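Local coordinates for protein AbyA5 (Verrucosispora maris, PDB 4YWF) that catalyses acetate elimination in spirotetronate biosynthesis, acting as an esterase-like lyase of the alpha/beta hydrolase superfamily, at residues A[293-301]-A[340-351]; A[210-221]-A[232-243]. The protein carries 4 engineered substitutions. One frame throughout, in Å; residues are numbered along the deposited sequence.

Overall arrangement
Both contacts belong to the central mixed sheet of the alpha/beta hydrolase fold, their centres about 9 Å apart. Interaction 2 comes first along the chain and joins strand 207-215, the start of helix 218-226 and strand 233-239; interaction 1 follows, packing helix 337-351 on strand 296-301. Because strands 233-239 and 296-301 are neighbours in the sheet, the two contacts meet directly: Ala297 O probably accepts a hydrogen bond from Thr238 N, and Tyr298 OH probably bonds to Ala241 O. Helix 337-351 also reaches interaction 2, Thr344 touching both Met214 and Val237. It thus lies over strands 207-215, 233-239 and 296-301, so the two contacts form one continuous layer on that face of the sheet.

Interaction 1. Residues A[293-301]-A[340-351]; sequences RIPVAYVAS and TRLWTLAQVLEM
The packing of helix 337-351 on one face of the central sheet brings Pro295, Ala297 and Val299 against Thr340, Trp343, Thr344, Gln347 and Met351. Strand 296-301 and helix 340-351 run almost exactly antiparallel, their axes at 174°. The contact is made by side chains, and mainly apolar. Val299 turns its CG2 branch in between Thr340, Trp343 and Thr344, residues on the sheet-facing side of the helix: it lies 3.7 Å from Trp343 CE3 and 3.9 Å from Thr344 CG2, while the methyl of Thr340 approaches the same carbon. Trp343 CG stands anti to the backbone N (chi1 -174°), which swings the benzene half of the indole along the strand. CZ3 meets Ala297 CB at 3.9 Å, and the ring edge at CH2 points in plane at Tyr298 N. Gln347, one helical turn on, lays its CG over a face of this indole, which helps to fix the ring's tilt. Its bent chain brings OE1 within 3.5 Å of Ala297 CB, a van der Waals contact only; the oxygen's polar partner is Arg323 NE of the adjacent strand 322-327. At the far end the selenomethionine Met351 reaches out extended beyond CG; its methyl CE rests 3.6 Å from Ala297 CB, and its CG passes Pro295 CG at 3.9 Å, the two side chains lying alongside with reversed directions. The small Ala297 therefore lies among Trp343, Gln347 and Met351. At the opposite end, Thr340 OG1 is hydrogen-bonded to His327 NE2 and to His336 O. A helix running antiparallel to the strand it covers, with every second strand residue turned toward it, is characteristic of the layered alpha/beta/alpha architecture of alpha/beta hydrolases.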
# COMPACT_ATOMS: atom_id res chain seq x y z
N ARG A 293 -4.11 20.99 -0.32
CA ARG A 293 -5.25 21.67 -0.97
C ARG A 293 -5.95 20.84 -2.08
O ARG A 293 -6.37 21.35 -3.11
CB ARG A 293 -4.83 23.00 -1.56
CG ARG A 293 -5.01 24.14 -0.58
CD ARG A 293 -3.67 24.56 -0.05
NE ARG A 293 -3.85 25.31 1.19
CZ ARG A 293 -3.06 26.30 1.60
NH1 ARG A 293 -2.00 26.70 0.91
NH2 ARG A 293 -3.36 26.91 2.73
N ILE A 294 -6.18 19.59 -1.75
CA ILE A 294 -6.75 18.64 -2.68
C ILE A 294 -7.68 17.81 -1.86
O ILE A 294 -7.56 17.78 -0.63
CB ILE A 294 -5.67 17.73 -3.30
CG1 ILE A 294 -4.79 17.13 -2.20
CG2 ILE A 294 -4.84 18.53 -4.30
CD1 ILE A 294 -3.85 16.03 -2.64
N PRO A 295 -8.63 17.15 -2.53
CA PRO A 295 -9.51 16.33 -1.74
C PRO A 295 -8.75 15.15 -1.12
O PRO A 295 -7.77 14.63 -1.70
CB PRO A 295 -10.63 15.93 -2.72
CG PRO A 295 -10.23 16.45 -4.04
CD PRO A 295 -9.17 17.46 -3.87
N VAL A 296 -9.17 14.82 0.10
CA VAL A 296 -8.63 13.73 0.85
C VAL A 296 -9.74 12.93 1.43
O VAL A 296 -10.59 13.46 2.14
CB VAL A 296 -7.74 14.19 2.00
CG1 VAL A 296 -7.22 12.98 2.73
CG2 VAL A 296 -6.60 15.05 1.49
N ALA A 297 -9.71 11.65 1.15
CA ALA A 297 -10.69 10.66 1.65
C ALA A 297 -9.95 9.65 2.51
O ALA A 297 -8.81 9.30 2.18
CB ALA A 297 -11.40 9.97 0.46
N TYR A 298 -10.57 9.24 3.63
CA TYR A 298 -9.95 8.40 4.62
C TYR A 298 -10.93 7.41 5.26
O TYR A 298 -11.95 7.78 5.89
CB TYR A 298 -9.31 9.34 5.66
CG TYR A 298 -8.48 8.73 6.74
CD1 TYR A 298 -9.03 7.91 7.72
CD2 TYR A 298 -7.13 9.02 6.82
CE1 TYR A 298 -8.25 7.38 8.73
CE2 TYR A 298 -6.32 8.48 7.79
CZ TYR A 298 -6.87 7.66 8.74
OH TYR A 298 -6.04 7.16 9.73
N VAL A 299 -10.60 6.17 5.17
CA VAL A 299 -11.38 5.12 5.84
C VAL A 299 -10.70 4.83 7.18
O VAL A 299 -9.58 4.30 7.23
CB VAL A 299 -11.46 3.81 5.07
CG1 VAL A 299 -12.28 2.80 5.92
CG2 VAL A 299 -12.11 3.97 3.70
N ALA A 300 -11.41 5.11 8.27
CA ALA A 300 -10.92 4.87 9.59
C ALA A 300 -11.57 3.56 10.17
O ALA A 300 -12.72 3.23 9.88
CB ALA A 300 -11.22 6.05 10.48
N SER A 301 -10.79 2.84 10.95
CA SER A 301 -11.19 1.59 11.65
C SER A 301 -11.37 1.95 13.12
O SER A 301 -10.40 2.33 13.75
CB SER A 301 -10.12 0.54 11.47
OG SER A 301 -10.10 0.16 10.09
N THR A 340 -15.50 -0.91 1.86
CA THR A 340 -14.32 -0.08 1.75
C THR A 340 -13.88 0.02 0.29
O THR A 340 -13.58 1.11 -0.17
CB THR A 340 -13.15 -0.62 2.58
OG1 THR A 340 -13.47 -0.53 3.96
CG2 THR A 340 -11.86 0.20 2.30
N ARG A 341 -13.88 -1.09 -0.42
CA ARG A 341 -13.48 -1.10 -1.83
C ARG A 341 -14.44 -0.21 -2.65
O ARG A 341 -14.01 0.65 -3.48
CB ARG A 341 -13.53 -2.54 -2.35
N LEU A 342 -15.73 -0.32 -2.33
CA LEU A 342 -16.71 0.52 -3.04
C LEU A 342 -16.63 1.99 -2.65
O LEU A 342 -16.73 2.88 -3.50
CB LEU A 342 -18.15 -0.01 -2.87
CG LEU A 342 -18.33 -1.29 -3.72
CD1 LEU A 342 -19.59 -2.02 -3.31
CD2 LEU A 342 -18.30 -1.04 -5.22
N TRP A 343 -16.43 2.29 -1.38
CA TRP A 343 -16.44 3.70 -0.98
C TRP A 343 -15.25 4.41 -1.57
O TRP A 343 -15.39 5.53 -2.10
CB TRP A 343 -16.53 3.85 0.52
CG TRP A 343 -16.70 5.24 1.06
CD1 TRP A 343 -17.88 5.84 1.37
CD2 TRP A 343 -15.67 6.14 1.50
NE1 TRP A 343 -17.64 7.08 1.94
CE2 TRP A 343 -16.30 7.28 2.05
CE3 TRP A 343 -14.27 6.09 1.53
CZ2 TRP A 343 -15.59 8.37 2.57
CZ3 TRP A 343 -13.56 7.17 2.05
CH2 TRP A 343 -14.21 8.30 2.55
N THR A 344 -14.08 3.75 -1.52
CA THR A 344 -12.84 4.33 -1.98
C THR A 344 -12.90 4.54 -3.47
O THR A 344 -12.52 5.60 -4.01
CB THR A 344 -11.58 3.51 -1.58
OG1 THR A 344 -11.65 2.14 -2.02
CG2 THR A 344 -11.42 3.51 -0.10
N LEU A 345 -13.39 3.55 -4.14
CA LEU A 345 -13.62 3.68 -5.54
C LEU A 345 -14.50 4.89 -5.91
O LEU A 345 -14.12 5.72 -6.74
CB LEU A 345 -14.15 2.35 -6.06
CG LEU A 345 -14.44 2.33 -7.53
CD1 LEU A 345 -13.15 2.68 -8.32
CD2 LEU A 345 -14.99 0.97 -7.90
N ALA A 346 -15.62 5.02 -5.22
CA ALA A 346 -16.56 6.08 -5.46
C ALA A 346 -15.89 7.41 -5.25
O ALA A 346 -16.07 8.34 -6.01
CB ALA A 346 -17.73 5.94 -4.52
N GLN A 347 -15.08 7.50 -4.20
CA GLN A 347 -14.34 8.70 -3.93
C GLN A 347 -13.35 9.08 -5.08
O GLN A 347 -13.32 10.22 -5.49
CB GLN A 347 -13.57 8.58 -2.60
CG GLN A 347 -14.49 8.72 -1.39
CD GLN A 347 -14.94 10.15 -1.20
OE1 GLN A 347 -14.18 11.11 -1.37
NE2 GLN A 347 -16.17 10.30 -0.77
N VAL A 348 -12.54 8.13 -5.57
CA VAL A 348 -11.58 8.49 -6.63
C VAL A 348 -12.27 8.80 -7.93
O VAL A 348 -11.87 9.69 -8.64
CB VAL A 348 -10.48 7.49 -6.90
CG1 VAL A 348 -11.00 6.16 -7.37
CG2 VAL A 348 -9.55 8.09 -7.97
N LEU A 349 -13.39 8.15 -8.21
CA LEU A 349 -14.12 8.52 -9.42
C LEU A 349 -14.72 9.91 -9.38
O LEU A 349 -14.74 10.60 -10.41
CB LEU A 349 -15.22 7.52 -9.72
CG LEU A 349 -14.78 6.08 -9.99
CD1 LEU A 349 -16.01 5.19 -10.16
CD2 LEU A 349 -13.88 5.97 -11.20
N GLU A 350 -15.20 10.34 -8.22
CA GLU A 350 -15.68 11.68 -8.03
C GLU A 350 -14.58 12.68 -8.18
O GLU A 350 -14.72 13.60 -8.94
CB GLU A 350 -16.33 11.85 -6.68
CG GLU A 350 -17.00 13.20 -6.46
CD GLU A 350 -16.06 14.18 -5.80
OE1 GLU A 350 -15.06 13.75 -5.23
OE2 GLU A 350 -16.27 15.38 -5.92
N MSE A 351 -13.45 12.49 -7.45
CA MSE A 351 -12.35 13.40 -7.51
C MSE A 351 -11.79 13.58 -8.89
O MSE A 351 -11.31 14.65 -9.22
CB MSE A 351 -11.16 12.90 -6.67
CG MSE A 351 -11.46 12.89 -5.22
SE MSE A 351 -9.95 12.03 -4.29
CE MSE A 351 -10.84 11.90 -2.57

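Interaction 2. Residues A[210-221]-A[232-243]; sequences RAYAMALSFSGH and RLRGIVTAGAPV. Engineered in segment 210-221: Met214 (natural residue Leu).
Ala211, Ala213 and Ala215 pair with residues 232-237 in a parallel ladder that reaches to the turn after strand 207-215. Its backbone bonds include Arg234 N to Ala211 O (2.7 Å) and Val237 N to Ala213 O (2.8 Å). Between the bridges Ala211-Leu233 and Ala213-Ile236 stand two residues, Arg234 and Gly235, on one strand and one, Tyr212, on the other, which makes a beta bulge, and Gly235 N is left buried without a partner. Further on, Thr238 OG1 donates to Ala215 O in the carbonyl plane at 2.7 Å, and Ser217 N bonds to Ala239 O at 2.8 Å. Ser217, with positive phi (53°), occupies a sharp strand-turn-helix corner, consistent with the nucleophile elbow of this superfamily. Gly220 fits here because a CB would collide with Thr238 OG1 and Ala241 CB.

Among ring contacts, Pro242 CG sits over one face of Phe218, 4.0 Å from the ring centroid, a CH-pi contact. Tyr212 CE1 meets Arg234 CB at 3.6 Å, the side chains crossing at a slant, and Tyr212 OH accepts a bond from Arg210 NH2 (3.2 Å). A serine in place of Tyr212 would probably open a gap beside Arg234 CB and deprive Arg210 of that phenol acceptor. Apolar packing adds engineered Met214, a selenomethionine kinked at its second and third torsions, whose SE lies 3.8 Å from Val237 CG1.

Strand 143-148 flanks strand 207-215 on its other edge; helix 218-226 packs on Ala215, Leu233 and Ile236, while helix 337-351 lies against Tyr212, Met214 and Val237 on the opposite sheet face.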
# COMPACT_ATOMS: atom_id res chain seq x y z
N ARG A 210 -2.66 15.15 -13.92
CA ARG A 210 -3.84 14.76 -13.14
C ARG A 210 -3.67 13.38 -12.53
O ARG A 210 -4.10 12.40 -13.12
CB ARG A 210 -5.09 14.75 -13.98
CG ARG A 210 -5.42 16.04 -14.70
CD ARG A 210 -6.62 15.83 -15.59
NE ARG A 210 -7.71 15.34 -14.75
CZ ARG A 210 -8.67 14.48 -15.11
NH1 ARG A 210 -8.75 14.03 -16.33
NH2 ARG A 210 -9.56 14.10 -14.21
N ALA A 211 -3.04 13.33 -11.37
CA ALA A 211 -2.78 12.07 -10.65
C ALA A 211 -3.58 11.97 -9.36
O ALA A 211 -3.70 12.96 -8.58
CB ALA A 211 -1.32 11.98 -10.29
N TYR A 212 -4.06 10.76 -9.09
CA TYR A 212 -4.83 10.45 -7.86
C TYR A 212 -4.13 9.31 -7.16
O TYR A 212 -3.90 8.32 -7.82
CB TYR A 212 -6.26 10.13 -8.25
CG TYR A 212 -6.84 11.28 -9.07
CD1 TYR A 212 -7.46 12.38 -8.43
CD2 TYR A 212 -6.71 11.32 -10.49
CE1 TYR A 212 -7.96 13.43 -9.16
CE2 TYR A 212 -7.21 12.37 -11.22
CZ TYR A 212 -7.83 13.44 -10.56
OH TYR A 212 -8.33 14.49 -11.30
N ALA A 213 -3.67 9.51 -5.90
CA ALA A 213 -3.04 8.46 -5.09
C ALA A 213 -4.05 7.72 -4.23
O ALA A 213 -4.65 8.26 -3.26
CB ALA A 213 -1.96 9.03 -4.18
N MSE A 214 -4.29 6.46 -4.61
CA MSE A 214 -4.88 5.49 -3.74
C MSE A 214 -3.80 4.90 -2.88
O MSE A 214 -3.25 3.83 -3.18
CB MSE A 214 -5.53 4.41 -4.58
CG MSE A 214 -6.11 3.35 -3.69
SE MSE A 214 -7.96 3.79 -3.12
CE MSE A 214 -8.83 3.47 -4.89
N ALA A 215 -3.49 5.62 -1.81
CA ALA A 215 -2.29 5.30 -0.99
C ALA A 215 -2.76 4.88 0.40
O ALA A 215 -3.04 5.72 1.27
CB ALA A 215 -1.39 6.52 -0.93
N LEU A 216 -2.91 3.58 0.57
CA LEU A 216 -3.45 2.96 1.80
C LEU A 216 -2.44 2.88 2.98
O LEU A 216 -1.24 2.81 2.77
CB LEU A 216 -3.95 1.54 1.50
CG LEU A 216 -5.10 1.36 0.52
CD1 LEU A 216 -4.73 1.83 -0.85
CD2 LEU A 216 -5.48 -0.12 0.38
N SER A 217 -2.93 2.94 4.20
CA SER A 217 -2.10 2.83 5.36
C SER A 217 -0.92 3.82 5.35
O SER A 217 -1.07 5.00 4.96
CB SER A 217 -1.68 1.34 5.40
OG SER A 217 -0.94 0.98 6.53
N PHE A 218 0.28 3.37 5.72
CA PHE A 218 1.43 4.27 5.84
C PHE A 218 1.74 5.08 4.60
O PHE A 218 2.24 6.18 4.72
CB PHE A 218 2.70 3.49 6.21
CG PHE A 218 2.72 3.07 7.64
CD1 PHE A 218 1.93 2.02 8.07
CD2 PHE A 218 3.46 3.80 8.57
CE1 PHE A 218 1.89 1.68 9.41
CE2 PHE A 218 3.42 3.48 9.89
CZ PHE A 218 2.65 2.40 10.32
N SER A 219 1.40 4.57 3.41
CA SER A 219 1.71 5.30 2.20
C SER A 219 0.81 6.54 2.14
O SER A 219 1.10 7.46 1.44
CB SER A 219 1.59 4.44 0.93
OG SER A 219 0.23 4.16 0.55
N GLY A 220 -0.31 6.51 2.83
CA GLY A 220 -1.15 7.65 2.90
C GLY A 220 -0.50 8.83 3.61
O GLY A 220 -0.69 9.99 3.22
N HIS A 221 0.31 8.54 4.60
CA HIS A 221 1.09 9.57 5.26
C HIS A 221 2.11 10.17 4.22
O HIS A 221 2.37 11.38 4.20
CB HIS A 221 1.81 8.95 6.44
CG HIS A 221 2.87 9.84 7.01
ND1 HIS A 221 4.19 9.69 6.70
CD2 HIS A 221 2.81 10.83 7.93
CE1 HIS A 221 4.90 10.58 7.36
NE2 HIS A 221 4.08 11.29 8.12
N ARG A 232 1.07 17.75 -9.04
CA ARG A 232 0.45 16.80 -9.91
C ARG A 232 -0.60 15.94 -9.18
O ARG A 232 -1.56 15.46 -9.78
CB ARG A 232 1.49 15.96 -10.64
CG ARG A 232 2.34 16.80 -11.60
CD ARG A 232 3.76 16.59 -11.15
NE ARG A 232 4.42 15.66 -11.96
CZ ARG A 232 5.54 14.99 -11.66
NH1 ARG A 232 6.12 15.00 -10.48
NH2 ARG A 232 6.07 14.27 -12.61
N LEU A 233 -0.40 15.78 -7.89
CA LEU A 233 -1.36 15.08 -7.06
C LEU A 233 -2.59 15.91 -6.89
O LEU A 233 -2.52 16.85 -6.18
CB LEU A 233 -0.82 14.70 -5.68
CG LEU A 233 0.35 13.74 -5.62
CD1 LEU A 233 0.88 13.58 -4.19
CD2 LEU A 233 -0.09 12.43 -6.24
N ARG A 234 -3.71 15.44 -7.45
CA ARG A 234 -4.98 16.13 -7.44
C ARG A 234 -5.98 15.55 -6.40
O ARG A 234 -7.05 16.09 -6.19
CB ARG A 234 -5.60 16.08 -8.84
CG ARG A 234 -4.87 16.85 -9.98
CD ARG A 234 -4.12 18.15 -9.60
NE ARG A 234 -4.87 19.16 -8.85
CZ ARG A 234 -4.32 20.06 -8.01
NH1 ARG A 234 -5.10 20.92 -7.39
NH2 ARG A 234 -2.99 20.15 -7.77
N GLY A 235 -5.63 14.42 -5.80
CA GLY A 235 -6.43 13.88 -4.70
C GLY A 235 -5.80 12.63 -4.07
O GLY A 235 -4.91 11.98 -4.63
N ILE A 236 -6.28 12.30 -2.87
CA ILE A 236 -5.71 11.24 -2.08
C ILE A 236 -6.88 10.46 -1.51
O ILE A 236 -7.86 11.07 -1.05
CB ILE A 236 -4.83 11.76 -0.93
CG1 ILE A 236 -3.59 12.45 -1.48
CG2 ILE A 236 -4.45 10.63 0.05
CD1 ILE A 236 -2.82 13.19 -0.37
N VAL A 237 -6.74 9.15 -1.58
CA VAL A 237 -7.67 8.24 -0.95
C VAL A 237 -6.84 7.26 -0.15
O VAL A 237 -5.95 6.62 -0.69
CB VAL A 237 -8.54 7.45 -1.98
CG1 VAL A 237 -9.56 6.62 -1.23
CG2 VAL A 237 -9.23 8.40 -2.93
N THR A 238 -7.10 7.22 1.17
CA THR A 238 -6.35 6.37 2.09
C THR A 238 -7.29 5.61 3.11
O THR A 238 -8.53 5.72 3.06
CB THR A 238 -5.20 7.16 2.76
OG1 THR A 238 -4.37 6.25 3.50
CG2 THR A 238 -5.72 8.25 3.68
N ALA A 239 -6.70 4.77 3.92
CA ALA A 239 -7.42 3.99 4.90
C ALA A 239 -6.40 3.76 5.94
O ALA A 239 -5.34 3.27 5.63
CB ALA A 239 -7.92 2.64 4.32
N GLY A 240 -6.64 4.24 7.15
CA GLY A 240 -5.71 3.95 8.25
C GLY A 240 -4.35 4.60 8.20
O GLY A 240 -3.37 4.04 8.71
N ALA A 241 -4.24 5.76 7.56
CA ALA A 241 -2.96 6.40 7.40
C ALA A 241 -2.55 6.93 8.73
O ALA A 241 -3.37 7.54 9.44
CB ALA A 241 -2.99 7.54 6.34
N PRO A 242 -1.26 6.75 9.11
CA PRO A 242 -0.84 7.47 10.35
C PRO A 242 -0.63 8.99 10.11
O PRO A 242 -0.40 9.43 8.97
CB PRO A 242 0.50 6.77 10.71
CG PRO A 242 1.03 6.32 9.37
CD PRO A 242 -0.20 5.93 8.55
N VAL A 243 -0.68 9.83 11.15
CA VAL A 243 -0.62 11.30 10.93
C VAL A 243 0.36 12.04 11.87
O VAL A 243 1.37 12.57 11.40
CB VAL A 243 -1.99 11.93 11.08
CG1 VAL A 243 -1.87 13.42 10.82
CG2 VAL A 243 -3.00 11.23 10.16